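Local coordinates for protein Asp/Glu-specific dipeptidyl-peptidase (Flavobacterium psychrophilum, PDB 5JXF) that removes dipeptides from the N-terminus of oligopeptides as a serine peptidase, with strict specificity for Asp or Glu at the P1 position, at residues Asp116-Gly121 against Ile330-Ala335; Met240-Ala245 against Ile720-Leu725. All blocks are in the same frame, centred on the assembly; numbering follows the deposited sequence.

Contact 1 (Asp116-Gly121 against Ile330-Ala335); sequences DYLTNG and IKIQYA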
loop_
_atom_site.group_PDB
_atom_site.type_symbol
_atom_site.label_atom_id
_atom_site.label_comp_id
_atom_site.label_asym_id
_atom_site.label_seq_id
_atom_site.Cartn_x
_atom_site.Cartn_y
_atom_site.Cartn_z
ATOM N N ASP A 116 4.374 29.696 -15.238
ATOM C CA ASP A 116 4.002 28.705 -14.225
ATOM C C ASP A 116 5.221 27.948 -13.693
ATOM O O ASP A 116 5.475 26.813 -14.092
ATOM C CB ASP A 116 2.972 27.728 -14.813
ATOM C CG ASP A 116 2.300 26.864 -13.757
ATOM O OD1 ASP A 116 2.582 27.068 -12.561
ATOM O OD2 ASP A 116 1.462 26.001 -14.127
ATOM N N TYR A 117 5.957 28.581 -12.779
ATOM C CA TYR A 117 7.147 27.980 -12.182
ATOM C C TYR A 117 6.813 26.800 -11.286
ATOM O O TYR A 117 7.639 25.906 -11.116
ATOM C CB TYR A 117 7.939 29.019 -11.377
ATOM C CG TYR A 117 8.397 30.186 -12.210
ATOM C CD1 TYR A 117 9.257 29.992 -13.281
ATOM C CD2 TYR A 117 7.975 31.478 -11.928
ATOM C CE1 TYR A 117 9.682 31.047 -14.057
ATOM C CE2 TYR A 117 8.400 32.548 -12.702
ATOM C CZ TYR A 117 9.255 32.323 -13.767
ATOM O OH TYR A 117 9.686 33.370 -14.549
ATOM N N LEU A 118 5.623 26.819 -10.690
ATOM C CA LEU A 118 5.120 25.660 -9.960
ATOM C C LEU A 118 5.227 24.423 -10.863
ATOM O O LEU A 118 5.846 23.431 -10.497
ATOM C CB LEU A 118 3.670 25.880 -9.497
ATOM C CG LEU A 118 3.467 26.855 -8.321
ATOM C CD1 LEU A 118 2.011 27.283 -8.165
ATOM C CD2 LEU A 118 3.967 26.239 -7.023
ATOM N N THR A 119 4.657 24.510 -12.062
ATOM C CA THR A 119 4.679 23.390 -13.001
ATOM C C THR A 119 6.049 23.195 -13.650
ATOM O O THR A 119 6.574 22.089 -13.675
ATOM C CB THR A 119 3.632 23.570 -14.107
ATOM O OG1 THR A 119 2.341 23.765 -13.516
ATOM C CG2 THR A 119 3.584 22.331 -15.012
ATOM N N ASN A 120 6.636 24.278 -14.143
ATOM C CA ASN A 120 7.820 24.196 -15.001
ATOM C C ASN A 120 9.168 24.246 -14.291
ATOM O O ASN A 120 10.213 23.969 -14.891
ATOM C CB ASN A 120 7.749 25.317 -16.029
ATOM C CG ASN A 120 6.616 25.109 -17.015
ATOM O OD1 ASN A 120 6.342 23.977 -17.424
ATOM N ND2 ASN A 120 5.932 26.188 -17.377
ATOM N N GLY A 121 9.149 24.603 -13.011
ATOM C CA GLY A 121 10.385 24.865 -12.318
ATOM C C GLY A 121 10.923 26.215 -12.746
ATOM O O GLY A 121 10.266 26.960 -13.486
ATOM N N ILE A 330 -6.763 28.121 -10.667
ATOM C CA ILE A 330 -7.186 27.905 -9.287
ATOM C C ILE A 330 -6.127 27.078 -8.547
ATOM O O ILE A 330 -5.913 27.256 -7.344
ATOM C CB ILE A 330 -8.574 27.212 -9.228
ATOM C CG1 ILE A 330 -9.654 28.143 -9.784
ATOM C CG2 ILE A 330 -8.937 26.799 -7.810
ATOM C CD1 ILE A 330 -11.064 27.629 -9.609
ATOM N N LYS A 331 -5.441 26.198 -9.273
ATOM C CA LYS A 331 -4.331 25.447 -8.690
ATOM C C LYS A 331 -3.140 26.351 -8.324
ATOM O O LYS A 331 -2.459 26.113 -7.327
ATOM C CB LYS A 331 -3.863 24.337 -9.635
ATOM C CG LYS A 331 -2.932 23.333 -8.969
ATOM C CD LYS A 331 -2.355 22.324 -9.950
ATOM C CE LYS A 331 -1.655 21.202 -9.200
ATOM N NZ LYS A 331 -1.023 20.213 -10.118
ATOM N N ILE A 332 -2.882 27.373 -9.131
ATOM C CA ILE A 332 -1.793 28.306 -8.841
ATOM C C ILE A 332 -2.169 29.175 -7.633
ATOM O O ILE A 332 -1.317 29.543 -6.824
ATOM C CB ILE A 332 -1.468 29.200 -10.059
ATOM C CG1 ILE A 332 -0.934 28.361 -11.214
ATOM C CG2 ILE A 332 -0.452 30.273 -9.699
ATOM C CD1 ILE A 332 -0.561 29.179 -12.416
ATOM N N GLN A 333 -3.456 29.484 -7.519
ATOM C CA GLN A 333 -3.984 30.221 -6.381
ATOM C C GLN A 333 -3.872 29.450 -5.068
ATOM O O GLN A 333 -3.550 30.030 -4.020
ATOM C CB GLN A 333 -5.448 30.583 -6.613
ATOM C CG GLN A 333 -5.674 31.784 -7.495
ATOM C CD GLN A 333 -7.125 32.206 -7.505
ATOM O OE1 GLN A 333 -8.030 31.367 -7.558
ATOM N NE2 GLN A 333 -7.360 33.513 -7.443
ATOM N N TYR A 334 -4.147 28.149 -5.124
ATOM C CA TYR A 334 -4.354 27.392 -3.896
ATOM C C TYR A 334 -3.222 26.440 -3.550
ATOM O O TYR A 334 -3.243 25.834 -2.476
ATOM C CB TYR A 334 -5.682 26.621 -3.975
ATOM C CG TYR A 334 -6.857 27.470 -3.565
ATOM C CD1 TYR A 334 -7.466 28.335 -4.468
ATOM C CD2 TYR A 334 -7.341 27.432 -2.266
ATOM C CE1 TYR A 334 -8.537 29.135 -4.088
ATOM C CE2 TYR A 334 -8.414 28.224 -1.879
ATOM C CZ TYR A 334 -9.003 29.072 -2.793
ATOM O OH TYR A 334 -10.053 29.859 -2.398
ATOM N N ALA A 335 -2.234 26.338 -4.437
ATOM C CA ALA A 335 -1.157 25.361 -4.303
ATOM C C ALA A 335 -0.542 25.379 -2.915
ATOM O O ALA A 335 -0.536 24.365 -2.211
ATOM C CB ALA A 335 -0.079 25.615 -5.350
#

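Contact 2 (Met240-Ala245 against Ile720-Leu725); sequences MFRVYA and INEMKL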
loop_
_atom_site.group_PDB
_atom_site.type_symbol
_atom_site.label_atom_id
_atom_site.label_comp_id
_atom_site.label_asym_id
_atom_site.label_seq_id
_atom_site.Cartn_x
_atom_site.Cartn_y
_atom_site.Cartn_z
ATOM N N MET A 240 16.714 26.089 -4.578
ATOM C CA MET A 240 17.949 26.811 -4.306
ATOM C C MET A 240 17.724 28.304 -4.261
ATOM O O MET A 240 17.000 28.868 -5.077
ATOM C CB MET A 240 19.014 26.482 -5.343
ATOM C CG MET A 240 19.504 25.043 -5.257
ATOM S SD MET A 240 20.883 24.680 -6.349
ATOM C CE MET A 240 21.342 23.029 -5.809
ATOM N N PHE A 241 18.354 28.931 -3.280
ATOM C CA PHE A 241 18.254 30.370 -3.096
ATOM C C PHE A 241 19.660 30.928 -2.978
ATOM O O PHE A 241 20.612 30.151 -2.857
ATOM C CB PHE A 241 17.424 30.684 -1.852
ATOM C CG PHE A 241 15.949 30.415 -2.023
ATOM C CD1 PHE A 241 15.445 29.123 -1.927
ATOM C CD2 PHE A 241 15.067 31.454 -2.297
ATOM C CE1 PHE A 241 14.097 28.887 -2.083
ATOM C CE2 PHE A 241 13.716 31.223 -2.448
ATOM C CZ PHE A 241 13.231 29.940 -2.341
ATOM N N ARG A 242 19.813 32.255 -3.026
ATOM C CA ARG A 242 21.133 32.845 -2.804
ATOM C C ARG A 242 21.028 34.018 -1.830
ATOM O O ARG A 242 20.198 34.896 -2.012
ATOM C CB ARG A 242 21.782 33.313 -4.106
ATOM C CG ARG A 242 23.207 33.838 -3.881
ATOM C CD ARG A 242 23.793 34.499 -5.099
ATOM N NE ARG A 242 23.633 33.666 -6.286
ATOM C CZ ARG A 242 24.414 32.629 -6.571
ATOM N NH1 ARG A 242 25.401 32.297 -5.744
ATOM N NH2 ARG A 242 24.194 31.918 -7.672
ATOM N N VAL A 243 21.848 34.001 -0.787
ATOM C CA VAL A 243 21.793 35.044 0.226
ATOM C C VAL A 243 22.603 36.243 -0.298
ATOM O O VAL A 243 23.694 36.078 -0.825
ATOM C CB VAL A 243 22.352 34.563 1.577
ATOM C CG1 VAL A 243 22.276 35.693 2.642
ATOM C CG2 VAL A 243 21.626 33.324 2.056
ATOM N N TYR A 244 22.048 37.439 -0.186
ATOM C CA TYR A 244 22.741 38.646 -0.643
ATOM C C TYR A 244 23.042 39.554 0.538
ATOM O O TYR A 244 22.301 39.545 1.532
ATOM C CB TYR A 244 21.901 39.389 -1.680
ATOM C CG TYR A 244 22.030 38.830 -3.075
ATOM C CD1 TYR A 244 21.380 37.646 -3.444
ATOM C CD2 TYR A 244 22.796 39.488 -4.025
ATOM C CE1 TYR A 244 21.507 37.147 -4.725
ATOM C CE2 TYR A 244 22.935 38.996 -5.296
ATOM C CZ TYR A 244 22.290 37.828 -5.648
ATOM O OH TYR A 244 22.449 37.362 -6.924
ATOM N N ALA A 245 24.111 40.344 0.432
ATOM C CA ALA A 245 24.529 41.222 1.530
ATOM C C ALA A 245 25.027 42.571 1.003
ATOM O O ALA A 245 25.246 42.702 -0.195
ATOM C CB ALA A 245 25.605 40.542 2.352
ATOM N N ILE A 720 26.573 24.279 -10.188
ATOM C CA ILE A 720 27.418 23.224 -9.649
ATOM C C ILE A 720 28.877 23.658 -9.573
ATOM O O ILE A 720 29.579 23.336 -8.615
ATOM C CB ILE A 720 27.316 21.944 -10.489
ATOM C CG1 ILE A 720 25.867 21.459 -10.503
ATOM C CG2 ILE A 720 28.267 20.871 -9.957
ATOM C CD1 ILE A 720 25.714 20.047 -10.959
ATOM N N ASN A 721 29.329 24.392 -10.582
ATOM C CA ASN A 721 30.712 24.856 -10.631
ATOM C C ASN A 721 31.054 25.679 -9.394
ATOM O O ASN A 721 32.216 25.793 -9.008
ATOM C CB ASN A 721 30.963 25.672 -11.906
ATOM C CG ASN A 721 30.905 24.816 -13.172
ATOM O OD1 ASN A 721 31.185 23.616 -13.134
ATOM N ND2 ASN A 721 30.558 25.435 -14.298
ATOM N N GLU A 722 30.007 26.223 -8.779
ATOM C CA GLU A 722 30.085 27.037 -7.570
ATOM C C GLU A 722 30.368 26.174 -6.342
ATOM O O GLU A 722 30.866 26.660 -5.338
ATOM C CB GLU A 722 28.765 27.787 -7.390
ATOM C CG GLU A 722 28.831 29.132 -6.777
ATOM C CD GLU A 722 27.452 29.761 -6.694
ATOM O OE1 GLU A 722 26.743 29.790 -7.719
ATOM O OE2 GLU A 722 27.069 30.196 -5.587
ATOM N N MET A 723 30.034 24.888 -6.413
ATOM C CA MET A 723 30.153 24.052 -5.220
ATOM C C MET A 723 31.527 23.397 -5.130
ATOM O O MET A 723 32.305 23.436 -6.068
ATOM C CB MET A 723 29.064 22.987 -5.200
ATOM C CG MET A 723 27.648 23.523 -5.385
ATOM S SD MET A 723 26.520 22.146 -5.686
ATOM C CE MET A 723 25.233 22.968 -6.617
ATOM N N LYS A 724 31.835 22.819 -3.982
ATOM C CA LYS A 724 33.025 22.000 -3.866
ATOM C C LYS A 724 32.604 20.524 -3.790
ATOM O O LYS A 724 32.169 20.049 -2.751
ATOM C CB LYS A 724 33.845 22.404 -2.647
ATOM C CG LYS A 724 35.044 21.496 -2.395
ATOM C CD LYS A 724 35.844 21.994 -1.207
ATOM C CE LYS A 724 37.126 21.206 -1.013
ATOM N NZ LYS A 724 37.918 21.778 0.109
ATOM N N LEU A 725 32.715 19.822 -4.914
ATOM C CA LEU A 725 32.364 18.408 -5.004
ATOM C C LEU A 725 33.515 17.570 -4.483
ATOM O O LEU A 725 34.648 17.771 -4.893
ATOM C CB LEU A 725 32.035 18.047 -6.450
ATOM C CG LEU A 725 30.942 18.922 -7.069
ATOM C CD1 LEU A 725 30.620 18.451 -8.471
ATOM C CD2 LEU A 725 29.677 18.916 -6.198
#

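Contact 1 (Asp116-Gly121 against Ile330-Ala335)
The carboxylate of Asp116 turns one flat face to Ile332. The methyl CD1 of Ile332 sits over that face, 3.8 Å from OD1 and 3.9 Å from CG of Asp116. The backbone N of Thr119 approaches from the opposite face and gives a weak N-cap bond to Asp116 OD1 at 3.3 Å. The OG1 of Thr119 lies on the same side as this N-H and donates to Asp116 OD2, a bond so short that its detail is doubtful. Asn328 ND2 also bonds to OD2, so the buried carboxylate has several polar partners, while the methyl only packs on its face. In Asp116, CG is anti to the backbone N (chi1 -167°), which turns the group back over the first turn of helix 117-120, where it can cap it.

The second patch is purely apolar. Leu118 points at the other helix and touches it with one branch. Its CD1 rests 3.9 Å from Ala335 CB and 4.0 Å from Ile332 CA. Leu118 CD1 is 4.2 Å from Ile332 CG2, so the methyl settles against the helix surface between residues one turn apart.

The one-turn helix 117-120 thus packs on the start of the long helix 328-357, which further along carries Ala339 and Asn343 of the pocket for the bound arginine. Helix 100-109, which carries His101, probably a charge-relay residue, packs against both segments: Phe104 touches both Leu118 and Ala335, and Gln108 NE2 bonds to Ile332 O. Leu118 O also bonds to Ser217 OG of helix 217-220.

Contact 2 (Met240-Ala245 against Ile720-Leu725)
Arg242 and Glu722 form a salt bridge through two hydrogen bonds. The main one runs from Arg242 NH1 to Glu722 OE2 at 2.7 Å, with an N-H...O angle of 155°. It leaves close to the guanidinium plane and meets OE2 on its syn side, tilted out of the carboxylate plane. The second, from Arg242 NH2 to Glu722 OE1, is weak at 3.3 Å. The two side chains come from opposite directions and meet at the guanidinium edge, with the guanidinium and carboxylate planes 27° apart. A bend in the arginine chain (chi3 -49°) turns that edge to Glu722, while NE bonds to Glu130 OE2. NH1 also donates to Lys93 O, and Ser91 OG bonds to Glu722 OE2, so the pair is fixed from several sides. A leucine in place of Arg242, which is itself buried, would probably leave both Glu722 and Glu130 without their positive mate.

Strand 239-245 belongs to the N-terminal beta barrel of a chymotrypsin-like fold, paired with strands 95-98 and 197-214. The segment 720-725 takes in the end of helix 717-721 and the turn after it. Here the C-terminal part packs back on the N-terminal barrel, as in chymotrypsin-like proteases.

The apolar contact is a single one. Met240 and Met723, both extended beyond CG, meet tip to tip, with CE of Met240 4.0 Å from CE of Met723. Val710 and Leu707 of helix 703-713 touch Met240 and Met723 respectively.

Of the four segments, 116-121 comes first from the N terminus, then 240-245 on a strand of the N-terminal barrel. Contact 1 closes when 330-335 arrives, a loop of 208 residues that contains 240-245. Contact 2 closes only near the C terminus, at 720-725, after 474 residues that include 330-335. The two loops therefore cross; neither nests in the other. Contact 1 joins the protease part to the helical part at helix 328-357. Contact 2 ties the C-terminal end back to the N-terminal barrel. The contacts do not touch: their centres lie 25 Å apart and their nearest atoms about 10 Å.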